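PDB 3MCZ: O-methyltransferase from Burkholderia thailandensis, which probably transfers a methyl group from S-adenosylmethionine to a hydroxyl oxygen of its substrate, as dimeric O-methyltransferases do. Local coordinates for residues A159-S164 with G188-Y193; A249-L254 with A282-T287. One frame throughout, in Å; residues are numbered along the deposited sequence.

Interaction 1: A159-S164 with G188-Y193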
ATOM      1  N   ALA A 159      16.396   6.066  -9.357  1.00 17.92           N
ATOM      2  CA  ALA A 159      15.747   4.808  -8.956  1.00 18.41           C
ATOM      3  C   ALA A 159      15.994   3.718 -10.007  1.00 19.00           C
ATOM      4  O   ALA A 159      16.202   2.564  -9.655  1.00 17.60           O
ATOM      5  CB  ALA A 159      14.233   4.985  -8.731  1.00 18.39           C
HETATM    6  N   MSE A 160      15.961   4.116 -11.282  1.00 20.31           N
HETATM    7  CA  MSE A 160      16.127   3.174 -12.412  1.00 21.87           C
HETATM    8  C   MSE A 160      17.579   2.706 -12.470  1.00 21.70           C
HETATM    9  O   MSE A 160      17.840   1.536 -12.778  1.00 21.41           O
HETATM   10  CB  MSE A 160      15.734   3.802 -13.757  1.00 22.82           C
HETATM   11  CG  MSE A 160      14.275   4.089 -13.946  1.00 25.04           C
HETATM   12 SE   MSE A 160      13.148   2.575 -13.545  1.00 33.46          SE
HETATM   13  CE  MSE A 160      12.518   3.006 -11.728  1.00 34.04           C
ATOM     14  N   VAL A 161      18.523   3.602 -12.173  1.00 21.41           N
ATOM     15  CA  VAL A 161      19.929   3.222 -12.189  1.00 21.97           C
ATOM     16  C   VAL A 161      20.175   2.134 -11.165  1.00 21.65           C
ATOM     17  O   VAL A 161      20.896   1.159 -11.423  1.00 21.88           O
ATOM     18  CB  VAL A 161      20.882   4.416 -11.910  1.00 22.55           C
ATOM     19  CG1 VAL A 161      22.278   3.914 -11.515  1.00 22.11           C
ATOM     20  CG2 VAL A 161      20.969   5.334 -13.164  1.00 23.01           C
ATOM     21  N   ARG A 162      19.573   2.302 -10.004  1.00 21.08           N
ATOM     22  CA  ARG A 162      19.780   1.370  -8.919  1.00 22.22           C
ATOM     23  C   ARG A 162      19.077   0.042  -9.235  1.00 22.34           C
ATOM     24  O   ARG A 162      19.682  -1.039  -9.187  1.00 22.41           O
ATOM     25  CB  ARG A 162      19.279   1.995  -7.617  1.00 21.75           C
ATOM     26  CG  ARG A 162      19.528   1.161  -6.416  1.00 25.08           C
ATOM     27  CD  ARG A 162      21.013   1.106  -6.096  1.00 28.15           C
ATOM     28  NE  ARG A 162      21.248   0.279  -4.917  1.00 31.04           N
ATOM     29  CZ  ARG A 162      21.020   0.664  -3.657  1.00 31.69           C
ATOM     30  NH1 ARG A 162      20.562   1.883  -3.391  1.00 32.93           N
ATOM     31  NH2 ARG A 162      21.268  -0.170  -2.657  1.00 29.79           N
ATOM     32  N   LEU A 163      17.807   0.137  -9.604  1.00 22.56           N
ATOM     33  CA  LEU A 163      16.988  -1.048  -9.851  1.00 23.65           C
ATOM     34  C   LEU A 163      17.483  -1.855 -11.060  1.00 23.60           C
ATOM     35  O   LEU A 163      17.291  -3.069 -11.110  1.00 23.78           O
ATOM     36  CB  LEU A 163      15.493  -0.666  -9.994  1.00 24.00           C
ATOM     37  CG  LEU A 163      14.791  -0.218  -8.696  1.00 25.69           C
ATOM     38  CD1 LEU A 163      13.407   0.363  -8.976  1.00 27.75           C
ATOM     39  CD2 LEU A 163      14.687  -1.369  -7.675  1.00 27.44           C
ATOM     40  N   SER A 164      18.145  -1.188 -12.008  1.00 22.97           N
ATOM     41  CA  SER A 164      18.624  -1.844 -13.204  1.00 23.10           C
ATOM     42  C   SER A 164      19.955  -2.589 -13.046  1.00 22.72           C
ATOM     43  O   SER A 164      20.313  -3.353 -13.930  1.00 22.23           O
ATOM     44  CB  SER A 164      18.728  -0.832 -14.346  1.00 23.36           C
ATOM     45  OG  SER A 164      17.422  -0.348 -14.622  1.00 26.18           O
ATOM     46  N   GLY A 188      18.534   5.546 -24.232  1.00 24.70           N
ATOM     47  CA  GLY A 188      19.506   5.050 -23.265  1.00 25.98           C
ATOM     48  C   GLY A 188      19.382   5.698 -21.904  1.00 27.74           C
ATOM     49  O   GLY A 188      19.794   5.112 -20.893  1.00 28.87           O
ATOM     50  N   GLY A 189      18.852   6.923 -21.885  1.00 28.36           N
ATOM     51  CA  GLY A 189      18.472   7.605 -20.641  1.00 28.70           C
ATOM     52  C   GLY A 189      19.627   7.848 -19.715  1.00 28.96           C
ATOM     53  O   GLY A 189      20.579   8.563 -20.071  1.00 29.01           O
ATOM     54  N   HIS A 190      19.542   7.252 -18.522  1.00 29.17           N
ATOM     55  CA  HIS A 190      20.615   7.372 -17.527  1.00 29.04           C
ATOM     56  C   HIS A 190      21.931   6.842 -18.098  1.00 28.41           C
ATOM     57  O   HIS A 190      23.001   7.423 -17.877  1.00 28.54           O
ATOM     58  CB  HIS A 190      20.254   6.674 -16.208  1.00 29.40           C
ATOM     59  CG  HIS A 190      19.678   5.307 -16.374  1.00 29.98           C
ATOM     60  ND1 HIS A 190      20.461   4.192 -16.575  1.00 31.56           N
ATOM     61  CD2 HIS A 190      18.394   4.869 -16.358  1.00 31.64           C
ATOM     62  CE1 HIS A 190      19.685   3.126 -16.683  1.00 33.03           C
ATOM     63  NE2 HIS A 190      18.425   3.510 -16.566  1.00 30.50           N
ATOM     64  N   GLY A 191      21.833   5.762 -18.866  1.00 27.23           N
ATOM     65  CA  GLY A 191      22.941   5.300 -19.685  1.00 25.73           C
ATOM     66  C   GLY A 191      23.847   4.294 -19.014  1.00 24.67           C
ATOM     67  O   GLY A 191      24.990   4.084 -19.466  1.00 23.04           O
ATOM     68  N   THR A 192      23.341   3.653 -17.954  1.00 22.22           N
ATOM     69  CA  THR A 192      24.177   2.777 -17.156  1.00 21.43           C
ATOM     70  C   THR A 192      24.569   1.523 -17.942  1.00 19.73           C
ATOM     71  O   THR A 192      25.681   1.037 -17.769  1.00 19.39           O
ATOM     72  CB  THR A 192      23.509   2.427 -15.797  1.00 21.25           C
ATOM     73  OG1 THR A 192      23.250   3.653 -15.091  1.00 25.27           O
ATOM     74  CG2 THR A 192      24.407   1.601 -14.957  1.00 22.01           C
ATOM     75  N   TYR A 193      23.689   1.017 -18.806  1.00 18.10           N
ATOM     76  CA  TYR A 193      24.043  -0.181 -19.576  1.00 17.98           C
ATOM     77  C   TYR A 193      25.225   0.144 -20.499  1.00 17.55           C
ATOM     78  O   TYR A 193      26.216  -0.578 -20.518  1.00 17.84           O
ATOM     79  CB  TYR A 193      22.884  -0.717 -20.401  1.00 17.38           C
ATOM     80  CG  TYR A 193      21.691  -1.248 -19.596  1.00 17.80           C
ATOM     81  CD1 TYR A 193      20.670  -0.391 -19.160  1.00 16.96           C
ATOM     82  CD2 TYR A 193      21.580  -2.591 -19.294  1.00 17.01           C
ATOM     83  CE1 TYR A 193      19.587  -0.873 -18.435  1.00 17.67           C
ATOM     84  CE2 TYR A 193      20.506  -3.091 -18.557  1.00 19.10           C
ATOM     85  CZ  TYR A 193      19.504  -2.227 -18.131  1.00 18.68           C
ATOM     86  OH  TYR A 193      18.421  -2.719 -17.409  1.00 19.25           O
TER
HETATM   87  O   HOH W   1      16.384  -0.748 -16.851  1.00 24.51           O
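The glycine-rich loop of the Rossmann-like methyltransferase domain packs here against helix 150-172. In this family, the loop after the first strand usually lines the S-adenosylmethionine site. Gly188 to Gly191 form a type II' beta turn. Gly189 takes the positive phi of this turn, and Gly191 is the N-cap of helix 192-200. Gly191 also has a positive phi, 91°.

His190 and Val161 carry the contact. CB of His190 points toward the long helix, and CG takes the crowded position between the backbone N and the carbonyl carbon (chi1 46°). CG2 of Val161 presses on CB of His190 at 3.4 Å, and the two side chains slide past each other in opposite directions. The backbone N of Val161 lies over one face of the ring. CB of the selenomethionine Met160 touches CD2 of His190 at 3.9 Å, while the end of its bent chain leads away.

The ring is held by the start of the following helix. Thr192 N donates to His190 ND1 over 3.2 Å, nearly straight at 163°, and Thr192 OG1 is also hydrogen-bonded to ND1. The same OG1 lies 3.4 Å from Val161 CG2, with the two side chains crossing at about a right angle.

No direct hydrogen bond joins the segments, but one water does. Ser164 OG donates to Met160 O at 2.7 Å, from above the carbonyl plane. The water, in the plane of the Tyr193 ring at its edge, is 2.9 Å from Tyr193 OH and donates to Ser164 OG at 2.5 Å.

Interaction 2: A249-L254 with A282-T287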
ATOM      1  N   ALA A 249      25.513   0.516 -36.237  1.00 12.17           N
ATOM      2  CA  ALA A 249      26.413   0.040 -35.196  1.00 11.12           C
ATOM      3  C   ALA A 249      26.450  -1.466 -35.201  1.00 11.02           C
ATOM      4  O   ALA A 249      25.547  -2.112 -35.737  1.00 11.18           O
ATOM      5  CB  ALA A 249      26.002   0.552 -33.807  1.00 10.53           C
ATOM      6  N   ASP A 250      27.477  -2.020 -34.555  1.00 10.52           N
ATOM      7  CA  ASP A 250      27.578  -3.469 -34.374  1.00 11.35           C
ATOM      8  C   ASP A 250      26.545  -4.018 -33.384  1.00 11.58           C
ATOM      9  O   ASP A 250      26.054  -5.136 -33.550  1.00 12.48           O
ATOM     10  CB  ASP A 250      28.980  -3.818 -33.901  1.00 10.33           C
ATOM     11  CG  ASP A 250      30.034  -3.454 -34.936  1.00 13.63           C
ATOM     12  OD1 ASP A 250      29.781  -3.753 -36.124  1.00 12.74           O
ATOM     13  OD2 ASP A 250      31.076  -2.829 -34.578  1.00 13.87           O
ATOM     14  N   VAL A 251      26.266  -3.242 -32.348  1.00 11.29           N
ATOM     15  CA  VAL A 251      25.273  -3.556 -31.343  1.00 12.05           C
ATOM     16  C   VAL A 251      24.354  -2.368 -31.094  1.00 11.68           C
ATOM     17  O   VAL A 251      24.791  -1.227 -30.890  1.00 13.72           O
ATOM     18  CB  VAL A 251      25.880  -4.059 -30.002  1.00 12.53           C
ATOM     19  CG1 VAL A 251      24.741  -4.454 -29.019  1.00  9.34           C
ATOM     20  CG2 VAL A 251      26.798  -5.234 -30.221  1.00 11.89           C
ATOM     21  N   VAL A 252      23.042  -2.623 -31.162  1.00 12.47           N
ATOM     22  CA  VAL A 252      22.035  -1.596 -30.945  1.00 11.36           C
ATOM     23  C   VAL A 252      21.204  -2.074 -29.766  1.00 12.41           C
ATOM     24  O   VAL A 252      20.812  -3.229 -29.715  1.00 10.68           O
ATOM     25  CB  VAL A 252      21.151  -1.399 -32.213  1.00 12.07           C
ATOM     26  CG1 VAL A 252      20.009  -0.393 -31.968  1.00 12.24           C
ATOM     27  CG2 VAL A 252      22.041  -1.009 -33.430  1.00  9.84           C
HETATM   28  N   MSE A 253      20.930  -1.201 -28.796  1.00 12.08           N
HETATM   29  CA  MSE A 253      20.214  -1.639 -27.608  1.00 13.74           C
HETATM   30  C   MSE A 253      18.917  -0.851 -27.425  1.00 14.51           C
HETATM   31  O   MSE A 253      18.912   0.350 -27.591  1.00 14.50           O
HETATM   32  CB  MSE A 253      21.088  -1.470 -26.362  1.00 14.79           C
HETATM   33  CG  MSE A 253      22.431  -2.091 -26.464  1.00 15.74           C
HETATM   34 SE   MSE A 253      23.380  -2.180 -24.785  1.00 16.81          SE
HETATM   35  CE  MSE A 253      23.787  -0.370 -24.575  1.00 11.85           C
ATOM     36  N   LEU A 254      17.871  -1.577 -27.054  1.00 16.41           N
ATOM     37  CA  LEU A 254      16.574  -1.065 -26.629  1.00 17.71           C
ATOM     38  C   LEU A 254      16.289  -1.669 -25.257  1.00 18.43           C
ATOM     39  O   LEU A 254      15.618  -2.688 -25.159  1.00 18.61           O
ATOM     40  CB  LEU A 254      15.489  -1.550 -27.572  1.00 18.34           C
ATOM     41  CG  LEU A 254      15.132  -0.752 -28.804  1.00 19.95           C
ATOM     42  CD1 LEU A 254      14.159  -1.588 -29.648  1.00 20.69           C
ATOM     43  CD2 LEU A 254      14.517   0.666 -28.459  1.00 18.30           C
ATOM     44  N   ALA A 282      24.133  -7.263 -33.640  1.00 12.63           N
ATOM     45  CA  ALA A 282      23.019  -7.707 -32.798  1.00 11.98           C
ATOM     46  C   ALA A 282      22.176  -6.542 -32.327  1.00 12.45           C
ATOM     47  O   ALA A 282      22.686  -5.455 -32.028  1.00 11.84           O
ATOM     48  CB  ALA A 282      23.539  -8.501 -31.565  1.00 11.31           C
ATOM     49  N   LEU A 283      20.885  -6.810 -32.237  1.00 12.97           N
ATOM     50  CA  LEU A 283      19.928  -5.948 -31.575  1.00 13.31           C
ATOM     51  C   LEU A 283      19.585  -6.589 -30.217  1.00 13.69           C
ATOM     52  O   LEU A 283      19.211  -7.790 -30.156  1.00 14.10           O
ATOM     53  CB  LEU A 283      18.646  -5.858 -32.427  1.00 12.42           C
ATOM     54  CG  LEU A 283      17.478  -5.087 -31.782  1.00 14.37           C
ATOM     55  CD1 LEU A 283      17.871  -3.638 -31.411  1.00 12.84           C
ATOM     56  CD2 LEU A 283      16.213  -5.092 -32.654  1.00 14.13           C
ATOM     57  N   LEU A 284      19.718  -5.816 -29.135  1.00 12.94           N
ATOM     58  CA  LEU A 284      19.410  -6.307 -27.800  1.00 13.61           C
ATOM     59  C   LEU A 284      18.160  -5.615 -27.314  1.00 14.26           C
ATOM     60  O   LEU A 284      18.073  -4.391 -27.364  1.00 13.39           O
ATOM     61  CB  LEU A 284      20.534  -6.027 -26.806  1.00 13.50           C
ATOM     62  CG  LEU A 284      21.926  -6.534 -27.172  1.00 16.10           C
ATOM     63  CD1 LEU A 284      22.930  -6.240 -26.043  1.00 13.82           C
ATOM     64  CD2 LEU A 284      21.942  -8.032 -27.556  1.00 15.56           C
ATOM     65  N   ILE A 285      17.189  -6.402 -26.864  1.00 14.34           N
ATOM     66  CA  ILE A 285      16.002  -5.852 -26.233  1.00 15.28           C
ATOM     67  C   ILE A 285      15.789  -6.505 -24.878  1.00 15.01           C
ATOM     68  O   ILE A 285      15.588  -7.690 -24.784  1.00 15.84           O
ATOM     69  CB  ILE A 285      14.742  -6.056 -27.071  1.00 15.01           C
ATOM     70  CG1 ILE A 285      14.908  -5.476 -28.498  1.00 16.29           C
ATOM     71  CG2 ILE A 285      13.510  -5.436 -26.317  1.00 15.73           C
ATOM     72  CD1 ILE A 285      13.751  -5.799 -29.474  1.00 13.95           C
ATOM     73  N   LEU A 286      15.844  -5.698 -23.831  1.00 15.67           N
ATOM     74  CA  LEU A 286      15.580  -6.157 -22.495  1.00 16.03           C
ATOM     75  C   LEU A 286      14.143  -5.764 -22.166  1.00 15.03           C
ATOM     76  O   LEU A 286      13.763  -4.602 -22.298  1.00 14.77           O
ATOM     77  CB  LEU A 286      16.532  -5.463 -21.548  1.00 16.36           C
ATOM     78  CG  LEU A 286      16.485  -5.915 -20.106  1.00 19.54           C
ATOM     79  CD1 LEU A 286      16.886  -7.393 -19.978  1.00 18.54           C
ATOM     80  CD2 LEU A 286      17.443  -5.000 -19.310  1.00 21.78           C
ATOM     81  N   THR A 287      13.353  -6.729 -21.737  1.00 15.36           N
ATOM     82  CA  THR A 287      11.951  -6.499 -21.513  1.00 15.48           C
ATOM     83  C   THR A 287      11.443  -7.413 -20.390  1.00 16.11           C
ATOM     84  O   THR A 287      11.895  -8.568 -20.243  1.00 14.70           O
ATOM     85  CB  THR A 287      11.170  -6.670 -22.829  1.00 15.95           C
ATOM     86  OG1 THR A 287       9.817  -6.285 -22.616  1.00 16.83           O
ATOM     87  CG2 THR A 287      11.197  -8.144 -23.350  1.00 15.25           C
TER
HETATM   88  O   HOH W   2      12.663  -2.689 -24.123  1.00 22.65           O
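Strands 251-255 and 281-288 lie side by side as the fourth and fifth strands, in chain order, of the Rossmann-like methyltransferase sheet. A beta-alpha-beta crossover through helix 263-275 joins these parallel neighbours. The axes of 251-254 and 282-287 come within 4.7 Å, 18° from parallel.

CB of Ile285 lies 4.0 Å from Leu254 O. CG2, anti to the backbone N, comes closer to that oxygen, at 3.7 Å. CG1, anti to the carbonyl carbon (chi1 -55°), lies 4.1 Å from both CB and CD1 of Leu254. The chain runs on extended, and its tip CD1 lies 4.2 Å from Leu254 CD1. The two side chains lie alongside each other and point the same way. The Ile285 side chain also packs on Ile322 and Val326 of helix 319-328.

Val252 and Leu283 share this face, where Leu283 CD1 reaches back to 3.4 Å from Val252 O. On the other face, the Val251 and Leu284 side chains cross obliquely, CG1 against CD1. Leu284 also meets Leu343 and Ile345 of the antiparallel strand 341-347.

The backbones are joined by a regular parallel ladder. Ala282 N donates to Asp250 O, Val252 N to Ala282 O, Leu284 N to Val252 O and Leu254 N to Leu284 O. The last is nearly straight at 171°. CA-H of Val251 approaches Ala282 O, that of Leu283 Val252 O, that of Met253 Leu284 O and that of Ile285 Leu254 O. The ladder loosens where Leu286 N reaches Leu254 O over 3.3 Å from above the carbonyl plane. A water there donates to both Leu254 O and Leu286 O.

In the fold
The two contacts follow one another along the chain, and interaction 1 closes before interaction 2 opens. Both belong to the methyltransferase domain, with centres about 16 Å apart. Strand 182-186 connects them. It leads into the loop of interaction 1 and pairs with strand 251-255 of interaction 2, next to it in the seven-stranded sheet. The contacts also touch directly. Tyr193 OH lies 3.1 Å from Leu286 CD2, and Tyr193 CB packs near Met253 CE. Interaction 1 thus joins the glycine-rich loop to helix 150-172, while interaction 2 belongs to the buried sheet from which that loop emerges, probably beside the cofactor site.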